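Local coordinates for protein putative uronate isomerase (Thermotoga maritima, PDB 4NAR) that belongs to the lactate racemase (LarA) family and may act as a lactate racemase or a related isomerase, at residues G71-T75 / R313-N317; M121-L126 / W181-L185. One frame throughout, in Å; residues are numbered along the deposited sequence.

Interaction 1: G71-T75 / R313-N317; sequences GTHRT and RFHSN. With SO4 (sulfate ion), chain B.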
ATOM      1  N   GLY A  71       2.241   2.298  -7.759  1.00 18.24           N
ATOM      2  CA  GLY A  71       1.643   0.980  -7.924  1.00 19.72           C
ATOM      3  C   GLY A  71       0.626   1.048  -9.065  1.00 20.60           C
ATOM      4  O   GLY A  71       0.897   1.668 -10.103  1.00 22.66           O
ATOM      5  N   THR A  72      -0.551   0.446  -8.887  1.00 20.45           N
ATOM      6  CA  THR A  72      -1.598   0.548  -9.918  1.00 19.51           C
ATOM      7  C   THR A  72      -2.437   1.832  -9.826  1.00 18.72           C
ATOM      8  O   THR A  72      -3.326   2.047 -10.661  1.00 18.06           O
ATOM      9  CB  THR A  72      -2.584  -0.649  -9.887  1.00 18.84           C
ATOM     10  OG1 THR A  72      -3.174  -0.746  -8.589  1.00 19.56           O
ATOM     11  CG2 THR A  72      -1.879  -1.963 -10.225  1.00 12.35           C
ATOM     12  N   HIS A  73      -2.165   2.668  -8.818  1.00 18.22           N
ATOM     13  CA  HIS A  73      -2.963   3.879  -8.579  1.00 13.63           C
ATOM     14  C   HIS A  73      -2.850   4.922  -9.689  1.00 16.13           C
ATOM     15  O   HIS A  73      -1.895   4.907 -10.475  1.00 23.71           O
ATOM     16  CB  HIS A  73      -2.570   4.555  -7.264  1.00 15.35           C
ATOM     17  CG  HIS A  73      -2.668   3.668  -6.069  1.00 20.72           C
ATOM     18  ND1 HIS A  73      -2.173   4.038  -4.834  1.00 25.16           N
ATOM     19  CD2 HIS A  73      -3.186   2.427  -5.915  1.00 25.85           C
ATOM     20  CE1 HIS A  73      -2.393   3.062  -3.968  1.00 22.82           C
ATOM     21  NE2 HIS A  73      -3.003   2.073  -4.598  1.00 25.67           N
ATOM     22  N   ARG A  74      -3.809   5.851  -9.717  1.00 16.18           N
ATOM     23  CA  ARG A  74      -3.861   6.892 -10.755  1.00 21.14           C
ATOM     24  C   ARG A  74      -2.613   7.772 -10.744  1.00 22.23           C
ATOM     25  O   ARG A  74      -1.880   7.831  -9.743  1.00 16.73           O
ATOM     26  CB  ARG A  74      -5.117   7.779 -10.624  1.00 14.42           C
ATOM     27  CG  ARG A  74      -5.247   8.561  -9.289  1.00 25.45           C
ATOM     28  CD  ARG A  74      -6.323   9.672  -9.406  1.00 25.43           C
ATOM     29  NE  ARG A  74      -6.481  10.474  -8.189  1.00 20.79           N
ATOM     30  CZ  ARG A  74      -5.721  11.527  -7.874  1.00 22.13           C
ATOM     31  NH1 ARG A  74      -4.733  11.905  -8.682  1.00 20.57           N
ATOM     32  NH2 ARG A  74      -5.940  12.199  -6.739  1.00 22.33           N
ATOM     33  N   THR A  75      -2.370   8.445 -11.865  1.00 17.48           N
ATOM     34  CA  THR A  75      -1.314   9.434 -11.938  1.00 17.83           C
ATOM     35  C   THR A  75      -1.697  10.621 -11.075  1.00 23.18           C
ATOM     36  O   THR A  75      -2.886  10.887 -10.840  1.00 17.16           O
ATOM     37  CB  THR A  75      -1.109   9.936 -13.379  1.00 20.25           C
ATOM     38  OG1 THR A  75      -2.378  10.348 -13.918  1.00 19.99           O
ATOM     39  CG2 THR A  75      -0.528   8.833 -14.241  1.00 18.42           C
ATOM     40  N   ARG A 313     -16.109   5.090  -7.720  1.00 22.47           N
ATOM     41  CA  ARG A 313     -15.508   4.063  -8.581  1.00 26.88           C
ATOM     42  C   ARG A 313     -14.767   2.984  -7.771  1.00 22.40           C
ATOM     43  O   ARG A 313     -14.492   3.160  -6.580  1.00 25.15           O
ATOM     44  CB  ARG A 313     -14.551   4.706  -9.585  1.00 28.20           C
ATOM     45  CG  ARG A 313     -13.181   4.972  -8.974  1.00 43.06           C
ATOM     46  CD  ARG A 313     -12.438   6.030  -9.757  1.00 51.80           C
ATOM     47  NE  ARG A 313     -11.081   6.249  -9.253  1.00 52.67           N
ATOM     48  CZ  ARG A 313     -10.597   7.435  -8.876  1.00 47.72           C
ATOM     49  NH1 ARG A 313     -11.372   8.518  -8.924  1.00 45.14           N
ATOM     50  NH2 ARG A 313      -9.337   7.536  -8.443  1.00 39.47           N
ATOM     51  N   PHE A 314     -14.454   1.865  -8.415  1.00 22.24           N
ATOM     52  CA  PHE A 314     -13.746   0.787  -7.741  1.00 24.59           C
ATOM     53  C   PHE A 314     -12.240   0.897  -7.959  1.00 27.18           C
ATOM     54  O   PHE A 314     -11.447   0.650  -7.035  1.00 24.79           O
ATOM     55  CB  PHE A 314     -14.259  -0.574  -8.211  1.00 24.07           C
ATOM     56  CG  PHE A 314     -15.693  -0.818  -7.865  1.00 21.34           C
ATOM     57  CD1 PHE A 314     -16.036  -1.404  -6.643  1.00 21.38           C
ATOM     58  CD2 PHE A 314     -16.707  -0.426  -8.741  1.00 21.22           C
ATOM     59  CE1 PHE A 314     -17.378  -1.606  -6.303  1.00 24.91           C
ATOM     60  CE2 PHE A 314     -18.049  -0.633  -8.421  1.00 21.91           C
ATOM     61  CZ  PHE A 314     -18.386  -1.222  -7.199  1.00 28.35           C
ATOM     62  N   HIS A 315     -11.855   1.243  -9.183  1.00 22.60           N
ATOM     63  CA  HIS A 315     -10.447   1.456  -9.521  1.00 27.66           C
ATOM     64  C   HIS A 315     -10.420   2.574 -10.555  1.00 25.18           C
ATOM     65  O   HIS A 315     -11.411   2.756 -11.268  1.00 21.55           O
ATOM     66  CB  HIS A 315      -9.828   0.172 -10.093  1.00 13.03           C
ATOM     67  CG  HIS A 315      -8.329   0.144 -10.044  1.00 29.41           C
ATOM     68  ND1 HIS A 315      -7.532   0.815 -10.954  1.00 33.63           N
ATOM     69  CD2 HIS A 315      -7.477  -0.485  -9.195  1.00 26.55           C
ATOM     70  CE1 HIS A 315      -6.259   0.603 -10.663  1.00 31.89           C
ATOM     71  NE2 HIS A 315      -6.198  -0.186  -9.601  1.00 21.72           N
ATOM     72  N   SER A 316      -9.321   3.326 -10.642  1.00 19.77           N
ATOM     73  CA  SER A 316      -9.265   4.434 -11.606  1.00 21.95           C
ATOM     74  C   SER A 316      -8.884   3.955 -13.013  1.00 23.25           C
ATOM     75  O   SER A 316      -9.235   4.589 -14.018  1.00 30.02           O
ATOM     76  CB  SER A 316      -8.332   5.554 -11.128  1.00 21.23           C
ATOM     77  OG  SER A 316      -7.038   5.054 -10.806  1.00 30.13           O
ATOM     78  N   ASN A 317      -8.162   2.839 -13.073  1.00 18.87           N
ATOM     79  CA  ASN A 317      -7.855   2.186 -14.337  1.00 22.16           C
ATOM     80  C   ASN A 317      -9.112   1.487 -14.898  1.00 26.63           C
ATOM     81  O   ASN A 317      -9.598   0.519 -14.306  1.00 30.09           O
ATOM     82  CB  ASN A 317      -6.725   1.184 -14.125  1.00 25.46           C
ATOM     83  CG  ASN A 317      -6.304   0.500 -15.409  1.00 29.95           C
ATOM     84  OD1 ASN A 317      -6.877  -0.524 -15.786  1.00 36.12           O
ATOM     85  ND2 ASN A 317      -5.301   1.062 -16.091  1.00 28.32           N
TER
HETATM   86  S   SO4 B 501      -1.371  -2.119  -5.929  1.00 31.62           S
HETATM   87  O1  SO4 B 501      -0.380  -3.079  -5.415  1.00 33.24           O
HETATM   88  O2  SO4 B 501      -0.684  -0.875  -6.311  1.00 33.74           O
HETATM   89  O3  SO4 B 501      -2.062  -2.709  -7.084  1.00 28.25           O
HETATM   90  O4  SO4 B 501      -2.365  -1.826  -4.874  1.00 36.75           O
HETATM   91  O   HOH W   1      -4.892   3.538 -12.394  1.00 33.43           O
HETATM   92  O   HOH W   2      -5.894   5.828  -7.612  1.00 26.12           O
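Two arginines meet across this contact with like charges close together: NE of Arg74 and NH2 of Arg313 are 4.1 Å apart, and CD of Arg74 lies 3.8 Å from the same NH2. Acidic neighbours make this tolerable. Asp280 forms salt bridges to both side chains, Glu80 adds one to Arg74 and Glu281 one to Arg313.

The direct polar link lies at the other end, where NE2 of His315 donates to OG1 of Thr72 over 3.2 Å. The ring orientation is fixed from the other side, where ND1 of His315 accepts a hydrogen bond from N of Asn317 (3.0 Å). OG1 of Thr72 in turn donates to O3 of the sulfate at 2.7 Å, while N of Thr72 reaches O2 of the same ion at 2.9 Å. Gly71 has positive phi, and a CB there would clash with O2. His180, Trp283 and Asn348 also hydrogen-bond the anion.

Between these ends Ser316 faces Arg74, its OG packed 3.3 Å from CB of Arg74. A water joins this OG (3.1 Å) to the carbonyl O of Thr72 (2.8 Å).

The sulfate, probably from the crystallisation liquor, indicates that the pocket formed by Gly71, Thr72, His180, Trp283 and Asn348 can hold an anion. The hydrogen-bond chain from His315 through the Thr72 hydroxyl to the sulfate is consistent with a site for an anionic group.

Interaction 2: M121-L126 / W181-L185; sequences MTEGDL and WAAVL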
HETATM    1  N   MSE A 121       5.910 -20.143  -3.436  1.00 33.04           N
HETATM    2  CA  MSE A 121       5.186 -19.028  -2.824  1.00 35.31           C
HETATM    3  C   MSE A 121       3.679 -19.092  -3.122  1.00 38.87           C
HETATM    4  O   MSE A 121       2.859 -18.557  -2.363  1.00 24.38           O
HETATM    5  CB  MSE A 121       5.731 -17.686  -3.333  1.00 37.68           C
HETATM    6  CG  MSE A 121       7.176 -17.390  -2.974  1.00 38.95           C
HETATM    7 SE   MSE A 121       7.479 -17.377  -1.059  0.45 25.50          SE
HETATM    8  CE  MSE A 121       8.526 -19.044  -0.931  1.00 27.86           C
ATOM      9  N   THR A 122       3.317 -19.721  -4.242  1.00 43.85           N
ATOM     10  CA  THR A 122       1.914 -19.724  -4.672  1.00 45.86           C
ATOM     11  C   THR A 122       1.238 -21.099  -4.652  1.00 45.22           C
ATOM     12  O   THR A 122       0.257 -21.315  -5.381  1.00 42.70           O
ATOM     13  CB  THR A 122       1.717 -19.085  -6.080  1.00 37.93           C
ATOM     14  OG1 THR A 122       2.487 -19.799  -7.060  1.00 47.18           O
ATOM     15  CG2 THR A 122       2.128 -17.620  -6.075  1.00 37.57           C
ATOM     16  N   GLU A 123       1.748 -22.012  -3.820  1.00 41.34           N
ATOM     17  CA  GLU A 123       1.202 -23.371  -3.742  1.00 44.55           C
ATOM     18  C   GLU A 123       1.115 -24.039  -5.127  1.00 48.80           C
ATOM     19  O   GLU A 123       0.171 -24.786  -5.409  1.00 46.51           O
ATOM     20  CB  GLU A 123      -0.190 -23.348  -3.099  1.00 47.33           C
ATOM     21  CG  GLU A 123      -0.244 -22.668  -1.734  1.00 58.77           C
ATOM     22  CD  GLU A 123      -1.676 -22.416  -1.236  1.00 70.42           C
ATOM     23  OE1 GLU A 123      -2.645 -22.845  -1.912  1.00 78.19           O
ATOM     24  OE2 GLU A 123      -1.829 -21.785  -0.162  1.00 70.29           O
ATOM     25  N   GLY A 124       2.079 -23.742  -5.996  1.00 50.09           N
ATOM     26  CA  GLY A 124       2.081 -24.274  -7.347  1.00 48.07           C
ATOM     27  C   GLY A 124       1.046 -23.659  -8.280  1.00 52.81           C
ATOM     28  O   GLY A 124       0.934 -24.080  -9.439  1.00 54.63           O
ATOM     29  N   ASP A 125       0.290 -22.666  -7.805  1.00 45.17           N
ATOM     30  CA  ASP A 125      -0.725 -22.054  -8.661  1.00 45.77           C
ATOM     31  C   ASP A 125      -0.147 -21.418  -9.934  1.00 51.59           C
ATOM     32  O   ASP A 125      -0.780 -21.462 -10.993  1.00 56.80           O
ATOM     33  CB  ASP A 125      -1.605 -21.054  -7.894  1.00 52.39           C
ATOM     34  CG  ASP A 125      -2.738 -21.737  -7.114  1.00 52.86           C
ATOM     35  OD1 ASP A 125      -2.927 -22.962  -7.290  1.00 59.77           O
ATOM     36  OD2 ASP A 125      -3.449 -21.053  -6.338  1.00 48.07           O
ATOM     37  N   LEU A 126       1.055 -20.850  -9.852  1.00 48.63           N
ATOM     38  CA  LEU A 126       1.624 -20.179 -11.026  1.00 57.20           C
ATOM     39  C   LEU A 126       2.551 -21.059 -11.871  1.00 67.11           C
ATOM     40  O   LEU A 126       2.300 -21.265 -13.071  1.00 75.85           O
ATOM     41  CB  LEU A 126       2.312 -18.862 -10.648  1.00 54.74           C
ATOM     42  CG  LEU A 126       1.352 -17.670 -10.531  1.00 51.39           C
ATOM     43  CD1 LEU A 126       0.479 -17.562 -11.782  1.00 42.30           C
ATOM     44  CD2 LEU A 126       0.484 -17.786  -9.282  1.00 54.86           C
ATOM     45  N   TRP A 181      -1.266 -12.579  -5.185  1.00 14.85           N
ATOM     46  CA  TRP A 181      -1.889 -13.891  -5.142  1.00 15.15           C
ATOM     47  C   TRP A 181      -1.270 -14.781  -4.066  1.00 23.58           C
ATOM     48  O   TRP A 181      -1.985 -15.499  -3.363  1.00 25.88           O
ATOM     49  CB  TRP A 181      -1.807 -14.572  -6.511  1.00 27.13           C
ATOM     50  CG  TRP A 181      -2.648 -15.813  -6.595  1.00 27.80           C
ATOM     51  CD1 TRP A 181      -2.202 -17.100  -6.763  1.00 27.18           C
ATOM     52  CD2 TRP A 181      -4.076 -15.895  -6.486  1.00 24.35           C
ATOM     53  NE1 TRP A 181      -3.267 -17.972  -6.774  1.00 27.20           N
ATOM     54  CE2 TRP A 181      -4.439 -17.256  -6.604  1.00 25.70           C
ATOM     55  CE3 TRP A 181      -5.099 -14.945  -6.316  1.00 20.80           C
ATOM     56  CZ2 TRP A 181      -5.764 -17.701  -6.550  1.00 20.01           C
ATOM     57  CZ3 TRP A 181      -6.428 -15.386  -6.258  1.00 18.35           C
ATOM     58  CH2 TRP A 181      -6.744 -16.750  -6.377  1.00 16.80           C
ATOM     59  N   ALA A 182       0.060 -14.751  -3.960  1.00 30.74           N
ATOM     60  CA  ALA A 182       0.777 -15.466  -2.906  1.00 24.44           C
ATOM     61  C   ALA A 182       0.219 -15.051  -1.544  1.00 27.38           C
ATOM     62  O   ALA A 182      -0.054 -15.900  -0.685  1.00 28.91           O
ATOM     63  CB  ALA A 182       2.282 -15.165  -2.977  1.00 15.42           C
ATOM     64  N   ALA A 183       0.032 -13.744  -1.369  1.00 16.91           N
ATOM     65  CA  ALA A 183      -0.446 -13.194  -0.104  1.00 17.49           C
ATOM     66  C   ALA A 183      -1.856 -13.657   0.218  1.00 17.53           C
ATOM     67  O   ALA A 183      -2.153 -14.035   1.353  1.00 26.59           O
ATOM     68  CB  ALA A 183      -0.382 -11.655  -0.128  1.00 20.96           C
ATOM     69  N   VAL A 184      -2.738 -13.609  -0.770  1.00 22.59           N
ATOM     70  CA  VAL A 184      -4.137 -13.931  -0.514  1.00 22.94           C
ATOM     71  C   VAL A 184      -4.365 -15.429  -0.209  1.00 22.28           C
ATOM     72  O   VAL A 184      -5.323 -15.792   0.493  1.00 21.55           O
ATOM     73  CB  VAL A 184      -5.079 -13.416  -1.633  1.00 24.43           C
ATOM     74  CG1 VAL A 184      -5.153 -14.432  -2.790  1.00 19.32           C
ATOM     75  CG2 VAL A 184      -6.484 -13.100  -1.050  1.00 13.90           C
ATOM     76  N   LEU A 185      -3.479 -16.287  -0.709  1.00 22.70           N
ATOM     77  CA  LEU A 185      -3.546 -17.705  -0.373  1.00 23.75           C
ATOM     78  C   LEU A 185      -3.319 -17.913   1.129  1.00 24.81           C
ATOM     79  O   LEU A 185      -4.027 -18.696   1.763  1.00 31.40           O
ATOM     80  CB  LEU A 185      -2.537 -18.504  -1.197  1.00 27.63           C
ATOM     81  CG  LEU A 185      -2.839 -18.634  -2.696  1.00 30.32           C
ATOM     82  CD1 LEU A 185      -1.776 -19.498  -3.368  1.00 24.95           C
ATOM     83  CD2 LEU A 185      -4.241 -19.214  -2.935  1.00 26.69           C
TER
HETATM   84  O   HOH W   3       1.404 -18.274  -0.196  1.00 20.90           O
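Met121, modelled as selenomethionine, ends helix 115-121, and the chain then folds through a type I' beta turn, Thr122 to Asp125, against the side of helix 173-186. The carbonyl O of Met121 sits 3.5 Å from CB of Ala182, and one water donates to O of Met121 at 2.6 Å and to O of Ala182 at 2.8 Å. With so small a side chain there, CA of Thr122 and CA of Ala182 come within 4.7 Å. The carbonyl O of Thr122 receives N of Asp125 at 2.8 Å, closing the turn, and lies 3.4 Å from CD1 of Leu185. Glu123 and Gly124 take the positive-phi corners; OE2 of Glu123 comes 3.5 Å from CB of Leu185. Asp125 then brings OD2 to NE1 of Trp181, a 3.1 Å hydrogen bond at the edge of an indole that also makes a cation-pi contact with Lys347; the same OD2 of Asp125 is 3.7 Å from CD1 of Leu185. Last, CD2 of Leu126 packs 3.7 Å from CD1 of Trp181.

In the fold
From the N terminus, the chain runs through strand 63-68 of the seven-stranded mixed sheet into 71-75, the first half of interaction 1. It then passes helix 115-121 and the turn that follows it, in 121-126, and after 54 intervening residues the 181-185 part of helix 173-186 returns to close the short loop of interaction 2. The long loop of interaction 1 closes only at 313-317, after strand 302-308 of the five-stranded parallel sheet, so interaction 2 is nested inside it. Interaction 1 therefore joins loops that follow a strand of each sheet, whereas interaction 2 ties two helices together. Their centres are 24 Å apart; His180, beside Trp181, reaches the sulfate of interaction 1.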